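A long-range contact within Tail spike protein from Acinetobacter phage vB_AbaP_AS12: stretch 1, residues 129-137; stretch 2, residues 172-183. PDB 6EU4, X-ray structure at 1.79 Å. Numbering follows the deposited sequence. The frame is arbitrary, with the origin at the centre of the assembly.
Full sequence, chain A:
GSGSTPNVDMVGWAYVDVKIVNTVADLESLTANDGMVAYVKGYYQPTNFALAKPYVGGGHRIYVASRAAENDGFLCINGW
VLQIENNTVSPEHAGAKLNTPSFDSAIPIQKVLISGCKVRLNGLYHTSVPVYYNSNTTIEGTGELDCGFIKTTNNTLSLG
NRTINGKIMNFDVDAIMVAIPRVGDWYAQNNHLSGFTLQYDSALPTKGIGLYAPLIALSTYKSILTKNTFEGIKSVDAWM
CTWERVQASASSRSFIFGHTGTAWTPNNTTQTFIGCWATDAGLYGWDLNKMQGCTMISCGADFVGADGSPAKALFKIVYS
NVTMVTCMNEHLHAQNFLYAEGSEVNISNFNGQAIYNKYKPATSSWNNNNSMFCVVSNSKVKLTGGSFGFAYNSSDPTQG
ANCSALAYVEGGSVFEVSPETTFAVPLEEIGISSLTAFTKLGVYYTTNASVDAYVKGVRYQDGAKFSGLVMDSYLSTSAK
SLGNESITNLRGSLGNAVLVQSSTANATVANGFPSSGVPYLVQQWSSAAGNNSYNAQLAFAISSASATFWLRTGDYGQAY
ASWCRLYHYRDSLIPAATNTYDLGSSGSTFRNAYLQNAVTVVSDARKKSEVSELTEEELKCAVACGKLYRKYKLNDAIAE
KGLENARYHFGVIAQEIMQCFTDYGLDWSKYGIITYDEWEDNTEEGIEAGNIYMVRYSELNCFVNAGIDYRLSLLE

Stretch 1 129-137: VPVYYNSNT
Stretch 2 172-183: DVDAIMVAIPRV

Residues 131-133 form a short strand that runs parallel to stretch 2. The register pairs V131 with M177, Y132 with V178 and Y133 with A179, at CA-CA distances of 5.0, 4.5 and 5.2 Å. Backbone torsions on stretch 1 are extended, with phi/psi near -120/150 from V131 to Y133. The chain of stretch 2 turns a corner at I176 (-87/-48) and M177.

Four backbone hydrogen bonds zip the pair. V131 N donates to I176 O (3.1 Å), and V178 N to V131 O (3.0 Å). Y133 N donates to V178 O (3.0 Å), and I180 N to Y133 O (2.9 Å). N134 (chi1 m) extends the ladder with its side chain: ND2 donates to I180 O at 2.9 Å, nearly straight at 170°.

V131, Y133, M177 and A179 share one face of the sheet. The Y133 ring (chi1 p, chi2 -80°) lies over A179, whose CA sits 4.1 Å from the ring centroid, 16° off the normal. The small A179 side chain lets the ring come close: A179 CB is 3.5 Å from Y133 CZ. The all-t selenomethionine M177 approaches the same ring obliquely, its CE 3.8 Å from Y133 CD1.

Y132 and V178 (chi1 t) occupy the other face. Y132 (chi1 p) leads its ring end away, but its CB packs against I180 CD1 at 3.7 Å; I180 is m, t. The P130 ring fits beside the corner, with CB 3.2 Å from A175 O and 4.0 Å from V178 CG2.

Beyond the strands, R182 (m, t, t; chi4 176°) extends onward along stretch 1, past N134 and S135 to N136. Its guanidinium lies with one face over S135 CB, which is 3.8 Å from R182 NE. Water 3 bridges them, accepting from S135 N (3.1 Å) and R182 NE (2.9 Å). Water 2 accepts from S135 OG (2.7 Å) and R182 N (3.0 Å).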

ATOM      1  N   VAL A 129      29.576   3.506  29.582  1.00 18.83           N
ATOM      2  CA  VAL A 129      28.461   4.434  29.742  1.00 16.37           C
ATOM      3  C   VAL A 129      27.760   4.555  28.397  1.00 16.13           C
ATOM      4  O   VAL A 129      28.300   4.143  27.357  1.00 18.38           O
ATOM      5  CB  VAL A 129      28.940   5.815  30.253  1.00 18.45           C
ATOM      6  CG1 VAL A 129      29.478   5.704  31.690  1.00 22.58           C
ATOM      7  CG2 VAL A 129      29.996   6.398  29.340  1.00 20.11           C
ATOM      8  N   PRO A 130      26.547   5.101  28.376  1.00 16.13           N
ATOM      9  CA  PRO A 130      25.920   5.398  27.085  1.00 14.98           C
ATOM     10  C   PRO A 130      26.730   6.451  26.344  1.00 16.48           C
ATOM     11  O   PRO A 130      27.447   7.256  26.950  1.00 18.56           O
ATOM     12  CB  PRO A 130      24.529   5.934  27.471  1.00 16.73           C
ATOM     13  CG  PRO A 130      24.361   5.581  28.938  1.00 15.00           C
ATOM     14  CD  PRO A 130      25.734   5.605  29.496  1.00 16.43           C
ATOM     15  N   VAL A 131      26.578   6.470  25.020  1.00 16.47           N
ATOM     16  CA  VAL A 131      27.119   7.536  24.184  1.00 16.49           C
ATOM     17  C   VAL A 131      25.948   8.215  23.503  1.00 16.52           C
ATOM     18  O   VAL A 131      24.955   7.560  23.170  1.00 15.75           O
ATOM     19  CB  VAL A 131      28.150   7.022  23.161  1.00 17.05           C
ATOM     20  CG1 VAL A 131      29.366   6.437  23.914  1.00 18.37           C
ATOM     21  CG2 VAL A 131      27.554   5.970  22.213  1.00 18.82           C
ATOM     22  N   TYR A 132      26.039   9.529  23.354  1.00 18.23           N
ATOM     23  CA  TYR A 132      24.935  10.295  22.810  1.00 17.35           C
ATOM     24  C   TYR A 132      25.336  10.991  21.517  1.00 16.62           C
ATOM     25  O   TYR A 132      26.514  11.227  21.232  1.00 17.12           O
ATOM     26  CB  TYR A 132      24.421  11.317  23.841  1.00 17.63           C
ATOM     27  CG  TYR A 132      25.375  12.454  24.142  1.00 18.31           C
ATOM     28  CD1 TYR A 132      25.421  13.588  23.335  1.00 20.58           C
ATOM     29  CD2 TYR A 132      26.236  12.387  25.228  1.00 21.01           C
ATOM     30  CE1 TYR A 132      26.307  14.626  23.613  1.00 23.39           C
ATOM     31  CE2 TYR A 132      27.115  13.419  25.507  1.00 24.40           C
ATOM     32  CZ  TYR A 132      27.134  14.530  24.697  1.00 25.64           C
ATOM     33  OH  TYR A 132      28.008  15.549  24.957  1.00 30.26           O
ATOM     34  N   TYR A 133      24.320  11.299  20.722  1.00 15.19           N
ATOM     35  CA  TYR A 133      24.487  12.127  19.549  1.00 15.75           C
ATOM     36  C   TYR A 133      23.410  13.200  19.571  1.00 16.43           C
ATOM     37  O   TYR A 133      22.370  13.034  20.212  1.00 17.89           O
ATOM     38  CB  TYR A 133      24.417  11.284  18.268  1.00 15.17           C
ATOM     39  CG  TYR A 133      23.105  10.533  18.054  1.00 14.33           C
ATOM     40  CD1 TYR A 133      22.842   9.333  18.706  1.00 15.98           C
ATOM     41  CD2 TYR A 133      22.140  11.011  17.166  1.00 14.02           C
ATOM     42  CE1 TYR A 133      21.652   8.651  18.500  1.00 16.94           C
ATOM     43  CE2 TYR A 133      20.942  10.322  16.960  1.00 15.27           C
ATOM     44  CZ  TYR A 133      20.704   9.151  17.631  1.00 16.46           C
ATOM     45  OH  TYR A 133      19.524   8.463  17.427  1.00 16.54           O
ATOM     46  N   ASN A 134      23.671  14.309  18.861  1.00 14.99           N
ATOM     47  CA  ASN A 134      22.753  15.435  18.844  1.00 14.52           C
ATOM     48  C   ASN A 134      22.100  15.514  17.487  1.00 15.87           C
ATOM     49  O   ASN A 134      21.135  14.773  17.219  1.00 14.72           O
ATOM     50  CB  ASN A 134      23.483  16.737  19.223  1.00 17.46           C
ATOM     51  CG  ASN A 134      24.158  16.673  20.583  1.00 20.35           C
ATOM     52  OD1 ASN A 134      25.343  16.997  20.706  1.00 19.90           O
ATOM     53  ND2 ASN A 134      23.409  16.286  21.615  1.00 19.39           N
ATOM     54  N   SER A 135      22.534  16.402  16.596  1.00 15.98           N
ATOM     55  CA  SER A 135      21.878  16.622  15.317  1.00 15.04           C
ATOM     56  C   SER A 135      22.924  16.701  14.217  1.00 15.38           C
ATOM     57  O   SER A 135      24.111  16.914  14.471  1.00 16.56           O
ATOM     58  CB  SER A 135      21.031  17.900  15.368  1.00 16.11           C
ATOM     59  OG  SER A 135      19.926  17.681  16.232  1.00 16.68           O
ATOM     60  N   ASN A 136      22.464  16.539  12.975  1.00 14.75           N
ATOM     61  CA  ASN A 136      23.345  16.606  11.812  1.00 16.07           C
ATOM     62  C   ASN A 136      24.516  15.644  11.951  1.00 16.68           C
ATOM     63  O   ASN A 136      25.658  15.973  11.632  1.00 18.91           O
ATOM     64  CB  ASN A 136      23.842  18.031  11.589  1.00 16.55           C
ATOM     65  CG  ASN A 136      23.989  18.378  10.118  1.00 19.00           C
ATOM     66  OD1 ASN A 136      23.135  19.045   9.528  1.00 20.75           O
ATOM     67  ND2 ASN A 136      25.084  17.931   9.523  1.00 19.82           N
ATOM     68  N   THR A 137      24.228  14.443  12.441  1.00 14.68           N
ATOM     69  CA  THR A 137      25.246  13.440  12.702  1.00 15.61           C
ATOM     70  C   THR A 137      25.073  12.289  11.729  1.00 14.87           C
ATOM     71  O   THR A 137      23.997  11.686  11.664  1.00 15.51           O
ATOM     72  CB  THR A 137      25.136  12.925  14.137  1.00 20.78           C
ATOM     73  OG1 THR A 137      25.073  14.037  15.014  1.00 27.55           O
ATOM     74  CG2 THR A 137      26.342  12.093  14.493  1.00 18.85           C
ATOM     75  N   ASP A 172      19.348  10.459  31.679  1.00 16.46           N
ATOM     76  CA  ASP A 172      20.267   9.618  32.449  1.00 17.12           C
ATOM     77  C   ASP A 172      19.636   8.244  32.705  1.00 19.48           C
ATOM     78  O   ASP A 172      19.357   7.843  33.841  1.00 20.29           O
ATOM     79  CB  ASP A 172      20.641  10.306  33.758  1.00 20.68           C
ATOM     80  CG  ASP A 172      21.414  11.627  33.548  1.00 22.17           C
ATOM     81  OD1 ASP A 172      21.812  11.938  32.401  1.00 21.21           O
ATOM     82  OD2 ASP A 172      21.639  12.351  34.548  1.00 21.41           O
ATOM     83  N   VAL A 173      19.413   7.531  31.610  1.00 18.62           N
ATOM     84  CA  VAL A 173      18.839   6.192  31.619  1.00 18.88           C
ATOM     85  C   VAL A 173      19.913   5.184  31.240  1.00 18.44           C
ATOM     86  O   VAL A 173      20.957   5.523  30.674  1.00 19.34           O
ATOM     87  CB  VAL A 173      17.637   6.071  30.655  1.00 21.62           C
ATOM     88  CG1 VAL A 173      16.577   7.097  30.989  1.00 24.92           C
ATOM     89  CG2 VAL A 173      18.063   6.244  29.228  1.00 22.76           C
ATOM     90  N   ASP A 174      19.639   3.916  31.554  1.00 17.84           N
ATOM     91  CA  ASP A 174      20.517   2.819  31.149  1.00 18.17           C
ATOM     92  C   ASP A 174      20.196   2.470  29.698  1.00 16.67           C
ATOM     93  O   ASP A 174      19.216   1.777  29.420  1.00 16.46           O
ATOM     94  CB  ASP A 174      20.333   1.604  32.050  1.00 20.10           C
ATOM     95  CG  ASP A 174      21.231   0.441  31.637  1.00 19.82           C
ATOM     96  OD1 ASP A 174      22.176   0.674  30.852  1.00 18.72           O
ATOM     97  OD2 ASP A 174      20.994  -0.692  32.099  1.00 19.82           O
ATOM     98  N   ALA A 175      21.024   2.974  28.785  1.00 14.92           N
ATOM     99  CA  ALA A 175      20.882   2.786  27.351  1.00 14.16           C
ATOM    100  C   ALA A 175      22.272   2.660  26.746  1.00 16.52           C
ATOM    101  O   ALA A 175      23.271   2.982  27.392  1.00 18.55           O
ATOM    102  CB  ALA A 175      20.137   3.951  26.704  1.00 16.26           C
ATOM    103  N   ILE A 176      22.342   2.156  25.516  1.00 13.81           N
ATOM    104  CA  ILE A 176      23.623   2.064  24.815  1.00 14.24           C
ATOM    105  C   ILE A 176      23.929   3.353  24.085  1.00 16.06           C
ATOM    106  O   ILE A 176      25.035   3.899  24.190  1.00 14.93           O
ATOM    107  CB  ILE A 176      23.637   0.862  23.844  1.00 15.46           C
ATOM    108  CG1 ILE A 176      23.269  -0.418  24.592  1.00 15.57           C
ATOM    109  CG2 ILE A 176      25.007   0.731  23.199  1.00 17.10           C
ATOM    110  CD1 ILE A 176      23.081  -1.615  23.682  1.00 17.36           C
HETATM  111  N   MSE A 177      22.943   3.847  23.351  1.00 15.37           N
HETATM  112  CA  MSE A 177      23.048   5.098  22.616  1.00 13.39           C
HETATM  113  C   MSE A 177      21.815   5.963  22.915  1.00 14.30           C
HETATM  114  O   MSE A 177      20.707   5.442  23.082  1.00 14.59           O
HETATM  115  CB  MSE A 177      23.188   4.810  21.102  1.00 14.87           C
HETATM  116  CG  MSE A 177      23.697   5.929  20.292  1.00 22.32           C
HETATM  117 SE   MSE A 177      24.064   5.245  18.467  1.00 24.83          SE
HETATM  118  CE  MSE A 177      25.358   6.565  18.040  1.00 30.29           C
ATOM    119  N   VAL A 178      22.020   7.276  23.017  1.00 14.57           N
ATOM    120  CA  VAL A 178      20.975   8.222  23.396  1.00 14.92           C
ATOM    121  C   VAL A 178      20.984   9.384  22.412  1.00 15.43           C
ATOM    122  O   VAL A 178      22.043   9.963  22.148  1.00 16.70           O
ATOM    123  CB  VAL A 178      21.188   8.757  24.827  1.00 15.54           C
ATOM    124  CG1 VAL A 178      20.062   9.721  25.239  1.00 16.16           C
ATOM    125  CG2 VAL A 178      21.311   7.598  25.815  1.00 14.61           C
ATOM    126  N   ALA A 179      19.811   9.733  21.888  1.00 12.98           N
ATOM    127  CA  ALA A 179      19.642  10.919  21.055  1.00 13.33           C
ATOM    128  C   ALA A 179      19.215  12.081  21.946  1.00 15.51           C
ATOM    129  O   ALA A 179      18.229  11.966  22.679  1.00 15.00           O
ATOM    130  CB  ALA A 179      18.583  10.683  19.974  1.00 13.79           C
ATOM    131  N   ILE A 180      19.952  13.186  21.883  1.00 13.77           N
ATOM    132  CA  ILE A 180      19.702  14.361  22.721  1.00 14.16           C
ATOM    133  C   ILE A 180      19.652  15.616  21.848  1.00 15.37           C
ATOM    134  O   ILE A 180      20.601  15.873  21.091  1.00 15.61           O
ATOM    135  CB  ILE A 180      20.788  14.511  23.805  1.00 15.90           C
ATOM    136  CG1 ILE A 180      20.912  13.234  24.630  1.00 14.53           C
ATOM    137  CG2 ILE A 180      20.517  15.746  24.674  1.00 17.50           C
ATOM    138  CD1 ILE A 180      21.954  13.288  25.796  1.00 15.74           C
ATOM    139  N   PRO A 181      18.627  16.469  21.950  1.00 14.64           N
ATOM    140  CA  PRO A 181      18.628  17.692  21.134  1.00 15.77           C
ATOM    141  C   PRO A 181      19.774  18.618  21.515  1.00 17.45           C
ATOM    142  O   PRO A 181      20.191  18.701  22.677  1.00 18.35           O
ATOM    143  CB  PRO A 181      17.269  18.345  21.446  1.00 16.29           C
ATOM    144  CG  PRO A 181      16.438  17.225  22.010  1.00 16.16           C
ATOM    145  CD  PRO A 181      17.404  16.356  22.754  1.00 15.69           C
ATOM    146  N   ARG A 182      20.270  19.342  20.515  1.00 17.99           N
ATOM    147  CA  ARG A 182      21.149  20.474  20.798  1.00 18.83           C
ATOM    148  C   ARG A 182      20.466  21.446  21.750  1.00 20.58           C
ATOM    149  O   ARG A 182      19.239  21.549  21.793  1.00 19.71           O
ATOM    150  CB  ARG A 182      21.513  21.202  19.508  1.00 19.49           C
ATOM    151  CG  ARG A 182      22.329  20.417  18.503  1.00 20.43           C
ATOM    152  CD  ARG A 182      22.431  21.249  17.191  1.00 22.19           C
ATOM    153  NE  ARG A 182      23.399  20.703  16.253  1.00 23.63           N
ATOM    154  CZ  ARG A 182      23.616  21.190  15.034  1.00 23.00           C
ATOM    155  NH1 ARG A 182      22.913  22.222  14.583  1.00 24.91           N
ATOM    156  NH2 ARG A 182      24.535  20.634  14.260  1.00 24.64           N
ATOM    157  N   VAL A 183      21.273  22.171  22.528  1.00 25.02           N
ATOM    158  CA  VAL A 183      20.722  23.186  23.422  1.00 26.63           C
ATOM    159  C   VAL A 183      20.013  24.239  22.594  1.00 23.93           C
ATOM    160  O   VAL A 183      20.536  24.713  21.579  1.00 26.62           O
ATOM    161  CB  VAL A 183      21.830  23.791  24.303  1.00 33.80           C
ATOM    162  CG1 VAL A 183      22.395  22.733  25.225  1.00 34.84           C
ATOM    163  CG2 VAL A 183      22.939  24.396  23.449  1.00 38.27           C
TER
HETATM  164  O   HOH W   1      27.374   2.858  25.117  1.00 28.81           O
HETATM  165  O   HOH W   2      18.985  19.610  17.850  1.00 16.22           O
HETATM  166  O   HOH W   3      24.980  18.336  16.725  1.00 24.18           O
HETATM  167  O   HOH W   4      27.067  18.675  14.653  1.00 52.21           O